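Local coordinates for protein 3-dehydroquinate dehydratase (Zymomonas mobilis subsp. mobilis, PDB 6SMF) that probably catalyses the trans-dehydration of 3-dehydroquinate to 3-dehydroshikimate through an enolate intermediate, a step of the shikimate pathway, as a homododecamer, at residues A62-D65 and W66-A70. Residues are numbered along the deposited sequence; the frame is centred on the assembly and turned at random.
Sequences ALID and WLQEA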
ATOM      1  N   ALA A  62      31.346   3.296  -9.529  1.00 74.34           N
ATOM      2  CA  ALA A  62      32.255   2.625 -10.485  1.00 74.22           C
ATOM      3  C   ALA A  62      31.451   2.052 -11.660  1.00 69.20           C
ATOM      4  O   ALA A  62      31.842   2.266 -12.803  1.00 71.31           O
ATOM      5  CB  ALA A  62      33.101   1.597  -9.798  1.00 78.14           C
ATOM      6  N   LEU A  63      30.329   1.394 -11.415  1.00 68.31           N
ATOM      7  CA  LEU A  63      29.522   0.782 -12.506  1.00 66.16           C
ATOM      8  C   LEU A  63      29.044   1.873 -13.464  1.00 67.38           C
ATOM      9  O   LEU A  63      29.029   1.641 -14.694  1.00 67.70           O
ATOM     10  CB  LEU A  63      28.371  -0.006 -11.897  1.00 62.38           C
ATOM     11  CG  LEU A  63      28.831  -1.136 -10.984  1.00 64.10           C
ATOM     12  CD1 LEU A  63      27.671  -1.782 -10.292  1.00 64.68           C
ATOM     13  CD2 LEU A  63      29.579  -2.174 -11.762  1.00 67.62           C
ATOM     14  N   ILE A  64      28.708   3.042 -12.936  1.00 68.33           N
ATOM     15  CA  ILE A  64      28.215   4.165 -13.783  1.00 68.40           C
ATOM     16  C   ILE A  64      29.395   4.687 -14.619  1.00 74.61           C
ATOM     17  O   ILE A  64      29.241   4.745 -15.876  1.00 72.29           O
ATOM     18  CB  ILE A  64      27.542   5.235 -12.920  1.00 67.08           C
ATOM     19  CG1 ILE A  64      26.278   4.671 -12.247  1.00 68.03           C
ATOM     20  CG2 ILE A  64      27.252   6.455 -13.744  1.00 64.11           C
ATOM     21  CD1 ILE A  64      25.883   5.379 -10.964  1.00 65.58           C
ATOM     22  N   ASP A  65      30.534   4.995 -13.973  1.00 73.84           N
ATOM     23  CA  ASP A  65      31.784   5.424 -14.684  1.00 75.81           C
ATOM     24  C   ASP A  65      32.036   4.460 -15.853  1.00 72.80           C
ATOM     25  O   ASP A  65      32.228   4.907 -16.968  1.00 72.26           O
ATOM     26  CB  ASP A  65      33.025   5.444 -13.777  1.00 76.99           C
ATOM     27  CG  ASP A  65      33.001   6.359 -12.538  1.00 81.96           C
ATOM     28  OD1 ASP A  65      32.286   7.426 -12.560  1.00 80.59           O
ATOM     29  OD2 ASP A  65      33.767   6.027 -11.599  1.00 84.78           O
ATOM     30  N   TRP A  66      31.953   3.153 -15.601  1.00 74.65           N
ATOM     31  CA  TRP A  66      32.257   2.078 -16.588  1.00 75.03           C
ATOM     32  C   TRP A  66      31.197   2.064 -17.689  1.00 76.22           C
ATOM     33  O   TRP A  66      31.566   1.982 -18.851  1.00 77.79           O
ATOM     34  CB  TRP A  66      32.436   0.707 -15.914  1.00 74.11           C
ATOM     35  CG  TRP A  66      33.659   0.665 -15.056  1.00 78.03           C
ATOM     36  CD1 TRP A  66      34.774   1.443 -15.192  1.00 85.74           C
ATOM     37  CD2 TRP A  66      33.919  -0.196 -13.944  1.00 79.81           C
ATOM     38  NE1 TRP A  66      35.685   1.158 -14.217  1.00 86.79           N
ATOM     39  CE2 TRP A  66      35.204   0.137 -13.455  1.00 82.52           C
ATOM     40  CE3 TRP A  66      33.207  -1.216 -13.309  1.00 81.32           C
ATOM     41  CZ2 TRP A  66      35.784  -0.514 -12.371  1.00 84.03           C
ATOM     42  CZ3 TRP A  66      33.791  -1.875 -12.246  1.00 82.97           C
ATOM     43  CH2 TRP A  66      35.057  -1.523 -11.782  1.00 81.40           C
ATOM     44  N   LEU A  67      29.923   2.218 -17.353  1.00 75.92           N
ATOM     45  CA  LEU A  67      28.887   2.329 -18.399  1.00 75.19           C
ATOM     46  C   LEU A  67      29.232   3.503 -19.299  1.00 75.72           C
ATOM     47  O   LEU A  67      29.169   3.333 -20.518  1.00 81.38           O
ATOM     48  CB  LEU A  67      27.514   2.467 -17.727  1.00 74.99           C
ATOM     49  CG  LEU A  67      26.988   1.162 -17.126  1.00 71.92           C
ATOM     50  CD1 LEU A  67      25.869   1.444 -16.129  1.00 71.51           C
ATOM     51  CD2 LEU A  67      26.525   0.212 -18.244  1.00 72.87           C
ATOM     52  N   GLN A  68      29.628   4.635 -18.721  1.00 77.21           N
ATOM     53  CA  GLN A  68      29.869   5.878 -19.499  1.00 82.33           C
ATOM     54  C   GLN A  68      31.134   5.685 -20.343  1.00 86.31           C
ATOM     55  O   GLN A  68      31.186   6.171 -21.495  1.00 90.43           O
ATOM     56  CB  GLN A  68      29.990   7.090 -18.557  1.00 84.59           C
ATOM     57  CG  GLN A  68      28.743   7.367 -17.716  1.00 77.73           C
ATOM     58  CD  GLN A  68      28.879   8.578 -16.824  1.00 76.44           C
ATOM     59  OE1 GLN A  68      29.957   9.123 -16.676  1.00 79.90           O
ATOM     60  NE2 GLN A  68      27.787   9.016 -16.221  1.00 74.41           N
ATOM     61  N   GLU A  69      32.131   5.029 -19.754  1.00 87.12           N
ATOM     62  CA  GLU A  69      33.432   4.723 -20.400  1.00 89.30           C
ATOM     63  C   GLU A  69      33.180   3.799 -21.598  1.00 88.43           C
ATOM     64  O   GLU A  69      33.852   3.982 -22.649  1.00 88.57           O
ATOM     65  CB  GLU A  69      34.389   4.094 -19.386  1.00 92.19           C
ATOM     66  CG  GLU A  69      35.768   3.727 -19.945  1.00 95.70           C
ATOM     67  CD  GLU A  69      36.680   2.998 -18.969  1.00 96.59           C
ATOM     68  OE1 GLU A  69      36.416   3.071 -17.717  1.00 94.64           O
ATOM     69  OE2 GLU A  69      37.657   2.384 -19.454  1.00 98.72           O
ATOM     70  N   ALA A  70      32.251   2.852 -21.481  1.00 82.28           N
ATOM     71  CA  ALA A  70      31.920   1.966 -22.612  1.00 84.00           C
ATOM     72  C   ALA A  70      31.352   2.811 -23.753  1.00 87.02           C
ATOM     73  O   ALA A  70      31.719   2.549 -24.901  1.00 88.05           O
ATOM     74  CB  ALA A  70      30.971   0.881 -22.233  1.00 81.13           C
TER
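Residues Ala62 to Asp65 and Trp66 to Ala70 are consecutive turns of one alpha-helix, joined by four i to i+4 backbone hydrogen bonds: Trp66 N to Ala62 O, Leu67 N to Leu63 O and Gln68 N to Ile64 O, 2.9 Å each, and Glu69 N to Asp65 O, 2.8 Å. Trp66 carries much of the side-chain contact. Its CG stands beside its own backbone N (chi1 -67°), which swings the indole back along the helix toward the preceding turn. There the methyl of Ala62 sits squarely over the six-membered ring in a CH-pi contact, CB 4.2 Å from the centroid and 9° off the ring normal. Ala62 O lies over a face of the same indole, 3.2 Å above the plane and displaced toward the rim, while still accepting the bond from Trp66 N. Leu63 reaches the indole obliquely, its CD2 4.1 Å from Trp66 CE3. Arg55 adds a cation-pi contact to Trp66 and a salt bridge to Glu69.

One turn apart on another flank, Ile64 and Gln68 run side by side, with CG2 of Ile64 3.6 Å from NE2 of Gln68. The extended Gln68 chain carries its amide to a second subunit, whose Asn19 and Asn58 donate to OE1 and whose Asn17 accepts from NE2, while Asn58 and His59 of that subunit hold the two carboxylate oxygens of Asp65. Leu63, Ile64 and Leu67 meanwhile pack against helix 90-98, and Leu67 and Ala70 touch strand 77-81. This is an amphipathic helix of the flavodoxin-like alpha/beta fold of type II dehydroquinases, linking parallel strands 51-56 and 77-81 and bringing polar side chains to a subunit interface of the dodecamer.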